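Long-range contact in putative oxidoreductase (Gluconobacter oxydans, PDB 3WJ7), which probably works as an NAD(P)-dependent oxidoreductase of the short-chain dehydrogenase/reductase family, perhaps acting on aldehydes: residues Val78-Val84 with Val118-Cys124. Sequence-based numbering, arbitrary orientation.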
ATOM      1  N   VAL A  78     -34.104  14.465  -5.328  1.00 46.34           N
ATOM      2  CA  VAL A  78     -32.946  15.234  -5.867  1.00 41.79           C
ATOM      3  C   VAL A  78     -32.903  15.286  -7.412  1.00 41.15           C
ATOM      4  O   VAL A  78     -32.867  14.269  -8.058  1.00 41.63           O
ATOM      5  CB  VAL A  78     -31.603  14.667  -5.314  1.00 40.43           C
ATOM      6  CG1 VAL A  78     -30.394  15.289  -6.019  1.00 37.43           C
ATOM      7  CG2 VAL A  78     -31.522  14.824  -3.790  1.00 39.32           C
ATOM      8  N   LYS A  79     -32.858  16.468  -8.002  1.00 43.35           N
ATOM      9  CA  LYS A  79     -32.837  16.591  -9.448  1.00 47.62           C
ATOM     10  C   LYS A  79     -31.397  16.628  -9.999  1.00 47.21           C
ATOM     11  O   LYS A  79     -31.126  16.146 -11.126  1.00 45.47           O
ATOM     12  CB  LYS A  79     -33.599  17.882  -9.839  1.00 54.52           C
ATOM     13  CG  LYS A  79     -33.467  18.321 -11.304  1.00 61.58           C
ATOM     14  CD  LYS A  79     -34.076  19.704 -11.551  1.00 69.98           C
ATOM     15  CE  LYS A  79     -34.334  19.955 -13.041  1.00 71.64           C
ATOM     16  NZ  LYS A  79     -34.021  21.364 -13.430  1.00 70.63           N
ATOM     17  N   ILE A  80     -30.513  17.256  -9.214  1.00 41.43           N
ATOM     18  CA  ILE A  80     -29.150  17.617  -9.613  1.00 40.40           C
ATOM     19  C   ILE A  80     -28.138  17.287  -8.501  1.00 40.61           C
ATOM     20  O   ILE A  80     -28.338  17.590  -7.302  1.00 38.71           O
ATOM     21  CB  ILE A  80     -29.022  19.116  -9.927  1.00 42.17           C
ATOM     22  CG1 ILE A  80     -29.804  19.504 -11.203  1.00 44.03           C
ATOM     23  CG2 ILE A  80     -27.572  19.524 -10.100  1.00 41.40           C
ATOM     24  CD1 ILE A  80     -30.315  20.925 -11.106  1.00 40.68           C
ATOM     25  N   LEU A  81     -27.057  16.662  -8.937  1.00 36.62           N
ATOM     26  CA  LEU A  81     -26.004  16.233  -8.085  1.00 33.36           C
ATOM     27  C   LEU A  81     -24.671  16.837  -8.554  1.00 32.77           C
ATOM     28  O   LEU A  81     -24.274  16.711  -9.727  1.00 30.68           O
ATOM     29  CB  LEU A  81     -25.929  14.715  -8.072  1.00 32.10           C
ATOM     30  CG  LEU A  81     -24.665  14.196  -7.371  1.00 33.18           C
ATOM     31  CD1 LEU A  81     -24.668  14.553  -5.877  1.00 33.63           C
ATOM     32  CD2 LEU A  81     -24.512  12.700  -7.561  1.00 32.99           C
ATOM     33  N   PHE A  82     -24.027  17.520  -7.608  1.00 33.47           N
ATOM     34  CA  PHE A  82     -22.628  17.935  -7.680  1.00 34.58           C
ATOM     35  C   PHE A  82     -21.796  17.019  -6.790  1.00 33.51           C
ATOM     36  O   PHE A  82     -21.910  17.082  -5.564  1.00 36.64           O
ATOM     37  CB  PHE A  82     -22.473  19.373  -7.203  1.00 31.54           C
ATOM     38  CG  PHE A  82     -23.019  20.356  -8.146  1.00 32.74           C
ATOM     39  CD1 PHE A  82     -22.190  20.994  -9.050  1.00 35.30           C
ATOM     40  CD2 PHE A  82     -24.391  20.630  -8.169  1.00 33.50           C
ATOM     41  CE1 PHE A  82     -22.711  21.937  -9.963  1.00 37.26           C
ATOM     42  CE2 PHE A  82     -24.915  21.542  -9.078  1.00 35.06           C
ATOM     43  CZ  PHE A  82     -24.079  22.211  -9.968  1.00 35.51           C
ATOM     44  N   HIS A  83     -20.971  16.180  -7.388  1.00 30.15           N
ATOM     45  CA  HIS A  83     -20.100  15.304  -6.608  1.00 31.61           C
ATOM     46  C   HIS A  83     -18.754  15.962  -6.481  1.00 31.09           C
ATOM     47  O   HIS A  83     -18.009  15.977  -7.428  1.00 31.21           O
ATOM     48  CB  HIS A  83     -19.911  13.938  -7.282  1.00 30.14           C
ATOM     49  CG  HIS A  83     -19.038  13.003  -6.496  1.00 35.42           C
ATOM     50  ND1 HIS A  83     -18.780  13.183  -5.149  1.00 34.77           N
ATOM     51  CD2 HIS A  83     -18.379  11.874  -6.859  1.00 34.27           C
ATOM     52  CE1 HIS A  83     -17.997  12.212  -4.724  1.00 33.12           C
ATOM     53  NE2 HIS A  83     -17.739  11.409  -5.743  1.00 33.94           N
ATOM     54  N   VAL A  84     -18.448  16.525  -5.334  1.00 32.04           N
ATOM     55  CA  VAL A  84     -17.114  17.073  -5.144  1.00 36.68           C
ATOM     56  C   VAL A  84     -16.326  16.249  -4.095  1.00 39.88           C
ATOM     57  O   VAL A  84     -16.845  15.938  -3.041  1.00 43.11           O
ATOM     58  CB  VAL A  84     -17.165  18.546  -4.708  1.00 35.24           C
ATOM     59  CG1 VAL A  84     -15.746  19.132  -4.726  1.00 33.36           C
ATOM     60  CG2 VAL A  84     -18.134  19.350  -5.585  1.00 30.02           C
ATOM     61  N   VAL A 118     -31.901  10.873 -10.543  1.00 49.04           N
ATOM     62  CA  VAL A 118     -31.275  12.216 -10.694  1.00 46.12           C
ATOM     63  C   VAL A 118     -31.113  12.549 -12.168  1.00 45.04           C
ATOM     64  O   VAL A 118     -30.693  11.700 -12.927  1.00 47.11           O
ATOM     65  CB  VAL A 118     -29.895  12.305  -9.970  1.00 49.32           C
ATOM     66  CG1 VAL A 118     -29.091  13.529 -10.434  1.00 46.39           C
ATOM     67  CG2 VAL A 118     -30.075  12.306  -8.449  1.00 42.74           C
ATOM     68  N   GLU A 119     -31.445  13.772 -12.566  1.00 48.03           N
ATOM     69  CA  GLU A 119     -31.495  14.142 -13.982  1.00 53.64           C
ATOM     70  C   GLU A 119     -30.148  14.581 -14.487  1.00 50.52           C
ATOM     71  O   GLU A 119     -29.824  14.381 -15.657  1.00 46.17           O
ATOM     72  CB  GLU A 119     -32.474  15.309 -14.224  1.00 63.79           C
ATOM     73  CG  GLU A 119     -33.950  14.928 -14.204  1.00 76.76           C
ATOM     74  CD  GLU A 119     -34.888  16.135 -14.088  1.00 84.92           C
ATOM     75  OE1 GLU A 119     -34.696  17.137 -14.828  1.00 88.93           O
ATOM     76  OE2 GLU A 119     -35.832  16.075 -13.258  1.00 79.56           O
ATOM     77  N   LYS A 120     -29.399  15.262 -13.627  1.00 47.64           N
ATOM     78  CA  LYS A 120     -28.090  15.755 -14.025  1.00 47.89           C
ATOM     79  C   LYS A 120     -27.045  15.673 -12.908  1.00 44.00           C
ATOM     80  O   LYS A 120     -27.327  16.012 -11.749  1.00 41.41           O
ATOM     81  CB  LYS A 120     -28.175  17.160 -14.610  1.00 51.58           C
ATOM     82  CG  LYS A 120     -27.057  17.407 -15.616  1.00 56.19           C
ATOM     83  CD  LYS A 120     -27.357  18.617 -16.496  1.00 61.45           C
ATOM     84  CE  LYS A 120     -28.053  18.219 -17.798  1.00 56.92           C
ATOM     85  NZ  LYS A 120     -27.876  19.325 -18.758  1.00 58.58           N
ATOM     86  N   ILE A 121     -25.848  15.211 -13.287  1.00 37.15           N
ATOM     87  CA  ILE A 121     -24.768  14.990 -12.362  1.00 32.02           C
ATOM     88  C   ILE A 121     -23.601  15.794 -12.855  1.00 31.41           C
ATOM     89  O   ILE A 121     -23.240  15.741 -14.031  1.00 32.93           O
ATOM     90  CB  ILE A 121     -24.416  13.487 -12.304  1.00 31.47           C
ATOM     91  CG1 ILE A 121     -25.569  12.740 -11.676  1.00 29.40           C
ATOM     92  CG2 ILE A 121     -23.168  13.229 -11.451  1.00 30.66           C
ATOM     93  CD1 ILE A 121     -25.549  11.256 -11.947  1.00 31.74           C
ATOM     94  N   ILE A 122     -23.016  16.580 -11.976  1.00 31.23           N
ATOM     95  CA  ILE A 122     -21.758  17.210 -12.321  1.00 30.94           C
ATOM     96  C   ILE A 122     -20.681  16.604 -11.452  1.00 34.74           C
ATOM     97  O   ILE A 122     -20.739  16.665 -10.200  1.00 33.87           O
ATOM     98  CB  ILE A 122     -21.812  18.694 -12.078  1.00 32.65           C
ATOM     99  CG1 ILE A 122     -22.765  19.334 -13.078  1.00 33.48           C
ATOM    100  CG2 ILE A 122     -20.421  19.348 -12.174  1.00 31.26           C
ATOM    101  CD1 ILE A 122     -23.118  20.629 -12.436  1.00 35.25           C
ATOM    102  N   TYR A 123     -19.706  15.996 -12.120  1.00 35.01           N
ATOM    103  CA  TYR A 123     -18.657  15.320 -11.444  1.00 34.14           C
ATOM    104  C   TYR A 123     -17.399  16.175 -11.406  1.00 36.40           C
ATOM    105  O   TYR A 123     -16.860  16.591 -12.468  1.00 35.80           O
ATOM    106  CB  TYR A 123     -18.358  13.996 -12.115  1.00 34.63           C
ATOM    107  CG  TYR A 123     -17.186  13.323 -11.445  1.00 34.63           C
ATOM    108  CD1 TYR A 123     -17.216  13.045 -10.086  1.00 35.01           C
ATOM    109  CD2 TYR A 123     -16.036  13.054 -12.141  1.00 34.28           C
ATOM    110  CE1 TYR A 123     -16.147  12.451  -9.445  1.00 34.93           C
ATOM    111  CE2 TYR A 123     -14.956  12.457 -11.523  1.00 35.25           C
ATOM    112  CZ  TYR A 123     -15.028  12.162 -10.176  1.00 35.65           C
ATOM    113  OH  TYR A 123     -13.981  11.582  -9.576  1.00 35.50           O
ATOM    114  N   CYS A 124     -16.918  16.425 -10.182  1.00 35.77           N
ATOM    115  CA  CYS A 124     -15.695  17.177 -10.011  1.00 31.17           C
ATOM    116  C   CYS A 124     -14.528  16.261 -10.060  1.00 29.99           C
ATOM    117  O   CYS A 124     -14.376  15.386  -9.225  1.00 32.42           O
ATOM    118  CB  CYS A 124     -15.694  17.977  -8.736  1.00 32.46           C
ATOM    119  SG  CYS A 124     -14.447  19.320  -8.791  1.00 43.00           S
TER
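In the Rossmann-type sheet of this SDR protein, strands 80-83 and 120-124 pair in parallel as the two arms of a right-handed beta-alpha-beta crossover through helix 95-115. L81 sits between K120 and I122: its N donates to K120 O (2.9 Å) and its O accepts from I122 N. Two residues on, H83 repeats the pattern: its N donates to I122 O and its O accepts from C124 N at 3.0 Å. At the entry end K79 O is gripped twice, by K120 N in the carbonyl plane and by E119 N tilted 31° from it. On one face the F82 ring runs alongside I122, with CD1 3.8 Å from I122 CB. Were F82 an alanine, the loss of the ring would probably open a gap beside I122 and against L231, on which both side chains pack. On the other face H83 lies beside Y123, the two ring planes inclined at 42°; H83 CD2 meets the edge of the Y123 ring, 3.5 Å from CE1. With CG anti to the backbone N (chi1 -179°), the imidazole reaches T19 through ND1 and T106 through NE2, which satisfies both buried nitrogens. L81 CB packs on I121 CG1 at 4.1 Å. Helix 95-115 covers the H83 and I121 face, helix 220-233 the F82 and I122 face, and strands 15-18 and 176-185 continue the sheet on either side.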